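Local coordinates for protein tRNA (guanosine(18)-2'-O)-methyltransferase (Aquifex aeolicus, PDB 1ZJR) that catalyses the S-adenosylmethionine-dependent 2'-O-methylation of guanosine 18 in a subset of tRNAs, at residues R14-L19 with K190-W195; L52-Y57 with V78-V83; K107-F112 with K143-M148. One frame throughout, in Å; residues are numbered along the deposited sequence.

From the N terminus, the chain runs through helix 7-19, whose last turns pair with a helix near the other end of the chain: contact 1, with helix 185-200, closes a loop that encloses both other contacts. Within it, contact 2 closes first, pairing strand 51-57 with the outermost strand 79-82. Contact 3 then opens and closes further along, in series with contact 2, joining 110-111 to strand 142-145 at the far side of the same parallel sheet. Contacts 1 and 2 touch, CZ2 of Trp195 lying 3.3 Å from CE1 of Phe79. Contact 3 is remote, its centre about 36 Å from that of contact 1.

Contact 1: R14-L19 with K190-W195; sequences RLREVL and KILKKW
Leu15 and Leu19 meet Ile191, Leu192 and Trp195 in an apolar helix-helix contact that joins the two ends of the chain, helix 7-19 and helix 185-200. The short helical segments run in opposing senses but steeply inclined, with 137° between their N-to-C directions and their axes 10.5 Å apart. Leu192 reaches between the first helix's side chains: its CD2 comes within 3.6 Å of Leu15 CD1, the two side chains sliding past each other in opposite directions. The other branch, CD1, meets Arg16 NH1 at 3.2 Å, near the guanidinium plane and at its edge; Arg16 NH2 turns instead to a salt bridge with Glu185. Leu15 CG stands anti to its backbone N (chi1 -154°), and from there CD2 meets the indole edge of Trp195 at CE3, 3.9 Å away and near the ring plane. One turn on, Leu19 CD1 rests on Ile191 CG2 at 3.8 Å, while its CD2 approaches Trp195 CZ3. Ile191 CG2 itself lies over one indole face, near the rim. Trp77 and Phe79 also meet the Trp195 ring, carrying the apolar cluster on toward the sheet. The arrangement is a terminal helix pair packed beside the alpha/beta core of this TrmH-family (SPOUT superfamily) methyltransferase.

Contact 2: L52-Y57 with V78-V83; sequences LYLYYY and VFIEKV
Tyr56 turns one ring face onto the backbone of Lys82, whose CA lies 3.9 Å from the ring centroid in a CH-pi contact, displaced toward the rim. The Tyr53 and Phe79 rings are nearly parallel, at 21°, but slid so far apart that they barely overlap; Leu52 CG lies over one face of the Tyr53 ring, toward its rim, and Leu52 O lies at the Phe79 edge. At the edge of Tyr55, Glu81 OE2 sits 3.5 Å from CE2. Tyr57 meets Val83 O with its CD2 edge.

These groups flank two neighbouring parallel strands, joined by five backbone hydrogen bonds that alternate between them, from Phe79 N to Leu52 O through to Val83 N to Tyr56 O. The straightest, Leu54 N to Phe79 O, is 2.8 Å long with 174° at the hydrogen. With helix 68-71 between them, strands 51-57 and 79-82 form a beta-alpha-beta unit, and 79-82 is the outermost strand of the chain's parallel sheet on this side. Tyr53, Tyr55, Phe79 and Glu81 occupy one side of the sheet; Leu54, Tyr56, Ile80 and Lys82 occupy the other. Tyr56 CG lies between the backbone N and the carbonyl carbon (chi1 75°), and farther out CE2 touches Ile80 CG2 at 3.7 Å while CZ meets Lys82 CB at 3.5 Å. Its hydroxyl is hydrogen-bonded to Lys62 O. An alanine in place of Tyr56 would probably open a gap beside Ile80 and Lys82 and leave Lys62 O without this hydroxyl partner.

On the other side, one water links Tyr55 OH to Glu81 OE1, donating to the carboxylate at 2.7 Å. Backbone bonds thus set the parallel register, apolar contacts of the rings fill in along the strands, and the water-linked tips of Tyr55 and Glu81 suggest a hydrated polar rim.

Contact 3: K107-F112 with K143-M148; sequences KESVNF and KIVIPM
Val110 and Ile144 pair side by side in a short parallel bridge, their CA atoms 4.9 Å apart, with Asn111 and Val145 forming the next pair. Three backbone hydrogen bonds join the segments: Val110 N to Lys143 O at 2.9 Å, Val145 N to Val110 O, and Phe112 N to Val145 O. The pairing is brief: over the touching parts the end-to-end directions are 72° apart, and the side chains of Asn111 and Val145 diverge.

Just before the paired residues, Glu108 and Lys143 form a salt bridge, OE1 to NZ, 2.9 Å long. The Lys143 chain bends at chi3 (-59°), which turns CE aside, and NZ is carried on from it to the carboxylate; the same OE1 also has a weak hydrogen bond from Trp104 NE1. Ser109 packs its CB against Val145 CG1 at 3.5 Å, while its OG is hydrogen-bonded to Trp104 O. Val110 CG2 and Ile144 CG2 touch on the sheet side that these two residues share.

At the other end, Phe112 is the main apolar group. Its CB meets Ile144 CD1, CD2 meets Ile146 CG1 at 4.0 Å, and Pro147 CD comes to the ring edge at CE2, 3.9 Å away and in plane. Ile163 and Glu167 of helix 157-174 also touch this side chain. Asn111 ND2 lies near Pro147 CD, while its OD1 accepts a hydrogen bond from Arg113 N.

Ile146 is a predicted S-adenosylmethionine-binding residue; Leu155, close to it, and Thr103, beside Ile144, are predicted to bind the cofactor as well. Strand 110-111 is the outermost of the chain's sheet on this side, so the contact lies at its margin, beside the probable cofactor site, consistent with the knotted region of SPOUT methyltransferases.

Contact 1: R14-L19 with K190-W195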
loop_
_atom_site.group_PDB
_atom_site.type_symbol
_atom_site.label_atom_id
_atom_site.label_comp_id
_atom_site.label_asym_id
_atom_site.label_seq_id
_atom_site.Cartn_x
_atom_site.Cartn_y
_atom_site.Cartn_z
ATOM N N ARG A 14 8.909 -5.997 19.101
ATOM C CA ARG A 14 7.658 -6.076 18.367
ATOM C C ARG A 14 7.867 -5.649 16.918
ATOM O O ARG A 14 7.273 -6.215 16.002
ATOM C CB ARG A 14 6.615 -5.186 19.048
ATOM C CG ARG A 14 5.180 -5.484 18.660
ATOM C CD ARG A 14 4.236 -5.010 19.752
ATOM N NE ARG A 14 4.572 -5.628 21.033
ATOM C CZ ARG A 14 3.930 -5.396 22.174
ATOM N NH1 ARG A 14 2.906 -4.553 22.207
ATOM N NH2 ARG A 14 4.314 -6.012 23.285
ATOM N N LEU A 15 8.725 -4.654 16.720
ATOM C CA LEU A 15 9.019 -4.148 15.385
ATOM C C LEU A 15 9.652 -5.277 14.575
ATOM O O LEU A 15 9.357 -5.461 13.399
ATOM C CB LEU A 15 9.994 -2.967 15.470
ATOM C CG LEU A 15 10.010 -1.915 14.353
ATOM C CD1 LEU A 15 11.326 -1.150 14.418
ATOM C CD2 LEU A 15 9.847 -2.557 12.986
ATOM N N ARG A 16 10.528 -6.037 15.222
ATOM C CA ARG A 16 11.201 -7.144 14.564
ATOM C C ARG A 16 10.193 -8.191 14.092
ATOM O O ARG A 16 10.262 -8.668 12.962
ATOM C CB ARG A 16 12.213 -7.781 15.517
ATOM C CG ARG A 16 13.112 -8.775 14.832
ATOM C CD ARG A 16 14.181 -9.317 15.761
ATOM N NE ARG A 16 15.084 -10.185 15.019
ATOM C CZ ARG A 16 16.075 -9.755 14.248
ATOM N NH1 ARG A 16 16.314 -8.460 14.119
ATOM N NH2 ARG A 16 16.817 -10.628 13.586
ATOM N N GLU A 17 9.257 -8.547 14.964
ATOM C CA GLU A 17 8.228 -9.525 14.620
ATOM C C GLU A 17 7.419 -9.015 13.430
ATOM O O GLU A 17 7.069 -9.772 12.523
ATOM C CB GLU A 17 7.304 -9.747 15.817
ATOM C CG GLU A 17 8.012 -10.329 17.027
ATOM C CD GLU A 17 7.164 -10.266 18.283
ATOM O OE1 GLU A 17 7.564 -10.879 19.296
ATOM O OE2 GLU A 17 6.106 -9.598 18.259
ATOM N N VAL A 18 7.125 -7.722 13.441
ATOM C CA VAL A 18 6.372 -7.113 12.355
ATOM C C VAL A 18 7.187 -7.164 11.068
ATOM O O VAL A 18 6.668 -7.529 10.016
ATOM C CB VAL A 18 6.006 -5.642 12.693
ATOM C CG1 VAL A 18 5.458 -4.936 11.463
ATOM C CG2 VAL A 18 4.972 -5.616 13.818
ATOM N N LEU A 19 8.465 -6.806 11.147
ATOM C CA LEU A 19 9.308 -6.829 9.958
ATOM C C LEU A 19 9.446 -8.243 9.388
ATOM O O LEU A 19 9.586 -8.421 8.179
ATOM C CB LEU A 19 10.689 -6.236 10.273
ATOM C CG LEU A 19 10.703 -4.722 10.515
ATOM C CD1 LEU A 19 12.110 -4.264 10.899
ATOM C CD2 LEU A 19 10.236 -4.007 9.254
ATOM N N LYS A 190 18.859 -3.329 9.274
ATOM C CA LYS A 190 19.021 -1.967 8.780
ATOM C C LYS A 190 17.801 -1.126 9.150
ATOM O O LYS A 190 17.929 0.009 9.612
ATOM C CB LYS A 190 19.206 -1.959 7.260
ATOM C CG LYS A 190 19.462 -0.565 6.686
ATOM C CD LYS A 190 19.437 -0.548 5.163
ATOM C CE LYS A 190 18.036 -0.799 4.619
ATOM N NZ LYS A 190 17.053 0.232 5.069
ATOM N N ILE A 191 16.616 -1.687 8.946
ATOM C CA ILE A 191 15.394 -0.972 9.266
ATOM C C ILE A 191 15.250 -0.759 10.768
ATOM O O ILE A 191 14.877 0.328 11.204
ATOM C CB ILE A 191 14.161 -1.712 8.713
ATOM C CG1 ILE A 191 14.271 -1.799 7.186
ATOM C CG2 ILE A 191 12.880 -0.986 9.139
ATOM C CD1 ILE A 191 13.176 -2.620 6.522
ATOM N N LEU A 192 15.549 -1.783 11.562
ATOM C CA LEU A 192 15.460 -1.655 13.016
ATOM C C LEU A 192 16.319 -0.486 13.489
ATOM O O LEU A 192 15.870 0.368 14.264
ATOM C CB LEU A 192 15.937 -2.939 13.706
ATOM C CG LEU A 192 14.981 -4.134 13.761
ATOM C CD1 LEU A 192 15.683 -5.333 14.392
ATOM C CD2 LEU A 192 13.749 -3.757 14.567
ATOM N N LYS A 193 17.561 -0.457 13.019
ATOM C CA LYS A 193 18.488 0.603 13.387
ATOM C C LYS A 193 17.976 1.965 12.934
ATOM O O LYS A 193 17.941 2.915 13.713
ATOM C CB LYS A 193 19.866 0.336 12.767
ATOM C CG LYS A 193 20.588 -0.864 13.350
ATOM C CD LYS A 193 21.936 -1.081 12.672
ATOM C CE LYS A 193 22.699 -2.228 13.313
ATOM N NZ LYS A 193 21.979 -3.525 13.185
ATOM N N LYS A 194 17.570 2.051 11.673
ATOM C CA LYS A 194 17.077 3.302 11.112
ATOM C C LYS A 194 15.859 3.857 11.841
ATOM O O LYS A 194 15.858 5.010 12.275
ATOM C CB LYS A 194 16.745 3.118 9.630
ATOM C CG LYS A 194 16.315 4.397 8.926
ATOM C CD LYS A 194 16.195 4.188 7.421
ATOM C CE LYS A 194 15.860 5.491 6.704
ATOM N NZ LYS A 194 15.835 5.332 5.221
ATOM N N TRP A 195 14.819 3.042 11.980
ATOM C CA TRP A 195 13.612 3.508 12.648
ATOM C C TRP A 195 13.793 3.787 14.131
ATOM O O TRP A 195 13.150 4.685 14.675
ATOM C CB TRP A 195 12.457 2.531 12.416
ATOM C CG TRP A 195 11.880 2.659 11.038
ATOM C CD1 TRP A 195 12.149 3.644 10.125
ATOM C CD2 TRP A 195 10.918 1.797 10.422
ATOM N NE1 TRP A 195 11.412 3.447 8.983
ATOM C CE2 TRP A 195 10.648 2.321 9.137
ATOM C CE3 TRP A 195 10.257 0.630 10.830
ATOM C CZ2 TRP A 195 9.745 1.718 8.257
ATOM C CZ3 TRP A 195 9.360 0.031 9.954
ATOM C CH2 TRP A 195 9.114 0.578 8.681
#

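Contact 2: L52-Y57 with V78-V83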
loop_
_atom_site.group_PDB
_atom_site.type_symbol
_atom_site.label_atom_id
_atom_site.label_comp_id
_atom_site.label_asym_id
_atom_site.label_seq_id
_atom_site.Cartn_x
_atom_site.Cartn_y
_atom_site.Cartn_z
ATOM N N LEU A 52 4.973 -2.807 3.318
ATOM C CA LEU A 52 6.118 -2.058 3.831
ATOM C C LEU A 52 6.335 -0.732 3.107
ATOM O O LEU A 52 6.856 0.217 3.695
ATOM C CB LEU A 52 7.394 -2.900 3.714
ATOM C CG LEU A 52 8.684 -2.238 4.219
ATOM C CD1 LEU A 52 8.597 -1.998 5.713
ATOM C CD2 LEU A 52 9.874 -3.130 3.894
ATOM N N TYR A 53 5.947 -0.665 1.837
ATOM C CA TYR A 53 6.129 0.561 1.062
ATOM C C TYR A 53 4.833 1.147 0.517
ATOM O O TYR A 53 4.098 0.477 -0.217
ATOM C CB TYR A 53 7.080 0.315 -0.112
ATOM C CG TYR A 53 8.422 -0.256 0.282
ATOM C CD1 TYR A 53 8.679 -1.623 0.173
ATOM C CD2 TYR A 53 9.441 0.573 0.756
ATOM C CE1 TYR A 53 9.920 -2.154 0.523
ATOM C CE2 TYR A 53 10.688 0.053 1.111
ATOM C CZ TYR A 53 10.920 -1.307 0.990
ATOM O OH TYR A 53 12.153 -1.821 1.324
ATOM N N LEU A 54 4.575 2.405 0.869
ATOM C CA LEU A 54 3.389 3.129 0.410
ATOM C C LEU A 54 3.883 4.401 -0.270
ATOM O O LEU A 54 4.537 5.230 0.364
ATOM C CB LEU A 54 2.508 3.532 1.602
ATOM C CG LEU A 54 0.999 3.801 1.451
ATOM C CD1 LEU A 54 0.626 4.928 2.391
ATOM C CD2 LEU A 54 0.602 4.137 0.033
ATOM N N TYR A 55 3.585 4.550 -1.554
ATOM C CA TYR A 55 3.971 5.739 -2.305
ATOM C C TYR A 55 2.702 6.532 -2.537
ATOM O O TYR A 55 1.612 5.959 -2.561
ATOM C CB TYR A 55 4.577 5.356 -3.653
ATOM C CG TYR A 55 5.891 4.623 -3.538
ATOM C CD1 TYR A 55 5.929 3.260 -3.249
ATOM C CD2 TYR A 55 7.102 5.300 -3.694
ATOM C CE1 TYR A 55 7.139 2.588 -3.115
ATOM C CE2 TYR A 55 8.321 4.634 -3.565
ATOM C CZ TYR A 55 8.331 3.279 -3.274
ATOM O OH TYR A 55 9.527 2.613 -3.135
ATOM N N TYR A 56 2.829 7.843 -2.702
ATOM C CA TYR A 56 1.647 8.658 -2.936
ATOM C C TYR A 56 1.936 9.884 -3.791
ATOM O O TYR A 56 3.056 10.398 -3.817
ATOM C CB TYR A 56 1.027 9.081 -1.600
ATOM C CG TYR A 56 1.776 10.164 -0.857
ATOM C CD1 TYR A 56 1.448 11.512 -1.033
ATOM C CD2 TYR A 56 2.797 9.844 0.040
ATOM C CE1 TYR A 56 2.114 12.508 -0.329
ATOM C CE2 TYR A 56 3.468 10.833 0.746
ATOM C CZ TYR A 56 3.119 12.164 0.560
ATOM O OH TYR A 56 3.765 13.143 1.278
ATOM N N TYR A 57 0.907 10.325 -4.503
ATOM C CA TYR A 57 0.968 11.488 -5.378
ATOM C C TYR A 57 -0.189 12.373 -4.928
ATOM O O TYR A 57 -1.312 11.898 -4.805
ATOM C CB TYR A 57 0.762 11.031 -6.822
ATOM C CG TYR A 57 0.637 12.139 -7.851
ATOM C CD1 TYR A 57 -0.502 12.241 -8.643
ATOM C CD2 TYR A 57 1.687 13.027 -8.086
ATOM C CE1 TYR A 57 -0.595 13.197 -9.657
ATOM C CE2 TYR A 57 1.606 13.988 -9.093
ATOM C CZ TYR A 57 0.464 14.064 -9.877
ATOM O OH TYR A 57 0.384 14.996 -10.887
ATOM N N VAL A 78 5.669 1.920 8.277
ATOM C CA VAL A 78 5.447 1.769 6.845
ATOM C C VAL A 78 6.236 2.918 6.220
ATOM O O VAL A 78 6.170 4.041 6.718
ATOM C CB VAL A 78 3.950 1.928 6.460
ATOM C CG1 VAL A 78 3.803 1.968 4.940
ATOM C CG2 VAL A 78 3.132 0.768 7.026
ATOM N N PHE A 79 7.006 2.639 5.169
ATOM C CA PHE A 79 7.769 3.695 4.501
ATOM C C PHE A 79 6.805 4.425 3.578
ATOM O O PHE A 79 6.238 3.825 2.661
ATOM C CB PHE A 79 8.915 3.128 3.658
ATOM C CG PHE A 79 10.101 2.678 4.457
ATOM C CD1 PHE A 79 10.258 1.341 4.803
ATOM C CD2 PHE A 79 11.072 3.592 4.854
ATOM C CE1 PHE A 79 11.368 0.916 5.532
ATOM C CE2 PHE A 79 12.183 3.182 5.582
ATOM C CZ PHE A 79 12.331 1.837 5.923
ATOM N N ILE A 80 6.615 5.714 3.832
ATOM C CA ILE A 80 5.707 6.527 3.034
ATOM C C ILE A 80 6.548 7.507 2.219
ATOM O O ILE A 80 7.269 8.334 2.776
ATOM C CB ILE A 80 4.721 7.279 3.955
ATOM C CG1 ILE A 80 4.023 6.272 4.879
ATOM C CG2 ILE A 80 3.686 8.022 3.129
ATOM C CD1 ILE A 80 3.150 6.898 5.954
ATOM N N GLU A 81 6.459 7.397 0.897
ATOM C CA GLU A 81 7.239 8.241 -0.002
ATOM C C GLU A 81 6.406 9.006 -1.024
ATOM O O GLU A 81 5.632 8.419 -1.780
ATOM C CB GLU A 81 8.266 7.381 -0.743
ATOM C CG GLU A 81 9.260 8.164 -1.597
ATOM C CD GLU A 81 10.271 7.257 -2.283
ATOM O OE1 GLU A 81 10.875 6.411 -1.586
ATOM O OE2 GLU A 81 10.465 7.390 -3.513
ATOM N N LYS A 82 6.591 10.321 -1.047
ATOM C CA LYS A 82 5.886 11.192 -1.978
ATOM C C LYS A 82 6.547 11.071 -3.353
ATOM O O LYS A 82 7.769 11.019 -3.456
ATOM C CB LYS A 82 5.953 12.641 -1.470
ATOM C CG LYS A 82 5.400 13.697 -2.425
ATOM C CD LYS A 82 5.442 15.080 -1.775
ATOM C CE LYS A 82 5.246 16.188 -2.794
ATOM N NZ LYS A 82 5.232 17.538 -2.156
ATOM N N VAL A 83 5.728 11.007 -4.398
ATOM C CA VAL A 83 6.204 10.885 -5.773
ATOM C C VAL A 83 5.671 12.082 -6.558
ATOM O O VAL A 83 4.543 12.507 -6.329
ATOM C CB VAL A 83 5.684 9.575 -6.416
ATOM C CG1 VAL A 83 5.938 9.577 -7.914
ATOM C CG2 VAL A 83 6.368 8.379 -5.766
HETATM O O HOH W 1 11.890 4.446 -3.107
#

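Contact 3: K107-F112 with K143-M148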
loop_
_atom_site.group_PDB
_atom_site.type_symbol
_atom_site.label_atom_id
_atom_site.label_comp_id
_atom_site.label_asym_id
_atom_site.label_seq_id
_atom_site.Cartn_x
_atom_site.Cartn_y
_atom_site.Cartn_z
ATOM N N LYS A 107 -16.561 -0.860 -17.304
ATOM C CA LYS A 107 -17.131 -2.176 -17.561
ATOM C C LYS A 107 -16.088 -3.110 -18.165
ATOM O O LYS A 107 -16.282 -4.324 -18.209
ATOM C CB LYS A 107 -18.346 -2.061 -18.491
ATOM C CG LYS A 107 -19.587 -1.461 -17.824
ATOM C CD LYS A 107 -19.326 -0.048 -17.312
ATOM C CE LYS A 107 -20.545 0.540 -16.609
ATOM N NZ LYS A 107 -20.911 -0.209 -15.373
ATOM N N GLU A 108 -14.972 -2.541 -18.611
ATOM C CA GLU A 108 -13.891 -3.323 -19.204
ATOM C C GLU A 108 -12.971 -3.917 -18.135
ATOM O O GLU A 108 -12.195 -4.833 -18.411
ATOM C CB GLU A 108 -13.071 -2.445 -20.152
ATOM C CG GLU A 108 -12.386 -1.275 -19.458
ATOM C CD GLU A 108 -11.898 -0.221 -20.430
ATOM O OE1 GLU A 108 -11.305 0.781 -19.974
ATOM O OE2 GLU A 108 -12.112 -0.392 -21.650
ATOM N N SER A 109 -13.058 -3.389 -16.917
ATOM C CA SER A 109 -12.225 -3.869 -15.819
ATOM C C SER A 109 -12.682 -5.237 -15.330
ATOM O O SER A 109 -13.827 -5.631 -15.543
ATOM C CB SER A 109 -12.259 -2.874 -14.658
ATOM O OG SER A 109 -11.770 -1.609 -15.065
ATOM N N VAL A 110 -11.789 -5.959 -14.663
ATOM C CA VAL A 110 -12.125 -7.280 -14.159
ATOM C C VAL A 110 -12.351 -7.274 -12.654
ATOM O O VAL A 110 -11.906 -6.363 -11.953
ATOM C CB VAL A 110 -11.007 -8.295 -14.480
ATOM C CG1 VAL A 110 -10.721 -8.294 -15.974
ATOM C CG2 VAL A 110 -9.745 -7.955 -13.696
ATOM N N ASN A 111 -13.054 -8.295 -12.174
ATOM C CA ASN A 111 -13.339 -8.460 -10.753
ATOM C C ASN A 111 -11.978 -8.533 -10.052
ATOM O O ASN A 111 -11.097 -9.290 -10.472
ATOM C CB ASN A 111 -14.145 -9.755 -10.553
ATOM C CG ASN A 111 -14.532 -9.998 -9.111
ATOM O OD1 ASN A 111 -13.679 -10.168 -8.251
ATOM N ND2 ASN A 111 -15.835 -10.028 -8.842
ATOM N N PHE A 112 -11.806 -7.747 -8.989
ATOM C CA PHE A 112 -10.533 -7.701 -8.267
ATOM C C PHE A 112 -10.010 -9.044 -7.755
ATOM O O PHE A 112 -8.818 -9.178 -7.470
ATOM C CB PHE A 112 -10.625 -6.706 -7.097
ATOM C CG PHE A 112 -11.367 -7.233 -5.902
ATOM C CD1 PHE A 112 -10.680 -7.593 -4.744
ATOM C CD2 PHE A 112 -12.749 -7.375 -5.930
ATOM C CE1 PHE A 112 -11.358 -8.087 -3.632
ATOM C CE2 PHE A 112 -13.439 -7.872 -4.818
ATOM C CZ PHE A 112 -12.743 -8.227 -3.672
ATOM N N LYS A 143 -6.658 -3.946 -14.698
ATOM C CA LYS A 143 -7.605 -2.881 -14.371
ATOM C C LYS A 143 -8.704 -3.584 -13.585
ATOM O O LYS A 143 -9.377 -4.460 -14.117
ATOM C CB LYS A 143 -8.175 -2.254 -15.646
ATOM C CG LYS A 143 -7.123 -1.587 -16.519
ATOM C CD LYS A 143 -7.747 -0.883 -17.715
ATOM C CE LYS A 143 -8.529 -1.847 -18.583
ATOM N NZ LYS A 143 -9.163 -1.150 -19.738
ATOM N N ILE A 144 -8.893 -3.196 -12.328
ATOM C CA ILE A 144 -9.874 -3.867 -11.482
ATOM C C ILE A 144 -11.015 -3.041 -10.907
ATOM O O ILE A 144 -10.923 -1.826 -10.758
ATOM C CB ILE A 144 -9.178 -4.540 -10.278
ATOM C CG1 ILE A 144 -8.425 -3.476 -9.462
ATOM C CG2 ILE A 144 -8.226 -5.629 -10.764
ATOM C CD1 ILE A 144 -7.881 -3.970 -8.126
ATOM N N VAL A 145 -12.095 -3.738 -10.578
ATOM C CA VAL A 145 -13.258 -3.116 -9.959
ATOM C C VAL A 145 -13.744 -4.062 -8.886
ATOM O O VAL A 145 -13.428 -5.257 -8.912
ATOM C CB VAL A 145 -14.430 -2.896 -10.951
ATOM C CG1 VAL A 145 -14.109 -1.761 -11.898
ATOM C CG2 VAL A 145 -14.716 -4.177 -11.713
ATOM N N ILE A 146 -14.493 -3.520 -7.934
ATOM C CA ILE A 146 -15.079 -4.306 -6.860
ATOM C C ILE A 146 -16.566 -4.377 -7.212
ATOM O O ILE A 146 -17.182 -3.356 -7.514
ATOM C CB ILE A 146 -14.896 -3.605 -5.496
ATOM C CG1 ILE A 146 -13.402 -3.526 -5.146
ATOM C CG2 ILE A 146 -15.657 -4.368 -4.410
ATOM C CD1 ILE A 146 -13.109 -2.729 -3.869
ATOM N N PRO A 147 -17.161 -5.582 -7.196
ATOM C CA PRO A 147 -18.584 -5.705 -7.534
ATOM C C PRO A 147 -19.506 -4.868 -6.646
ATOM O O PRO A 147 -19.354 -4.848 -5.425
ATOM C CB PRO A 147 -18.842 -7.211 -7.410
ATOM C CG PRO A 147 -17.844 -7.653 -6.393
ATOM C CD PRO A 147 -16.600 -6.883 -6.789
ATOM N N MET A 148 -20.460 -4.184 -7.278
ATOM C CA MET A 148 -21.414 -3.323 -6.580
ATOM C C MET A 148 -22.831 -3.772 -6.932
ATOM O O MET A 148 -23.103 -4.158 -8.071
ATOM C CB MET A 148 -21.248 -1.871 -7.030
ATOM C CG MET A 148 -19.827 -1.362 -7.057
ATOM S SD MET A 148 -19.218 -1.014 -5.411
ATOM C CE MET A 148 -17.587 -0.471 -5.759
#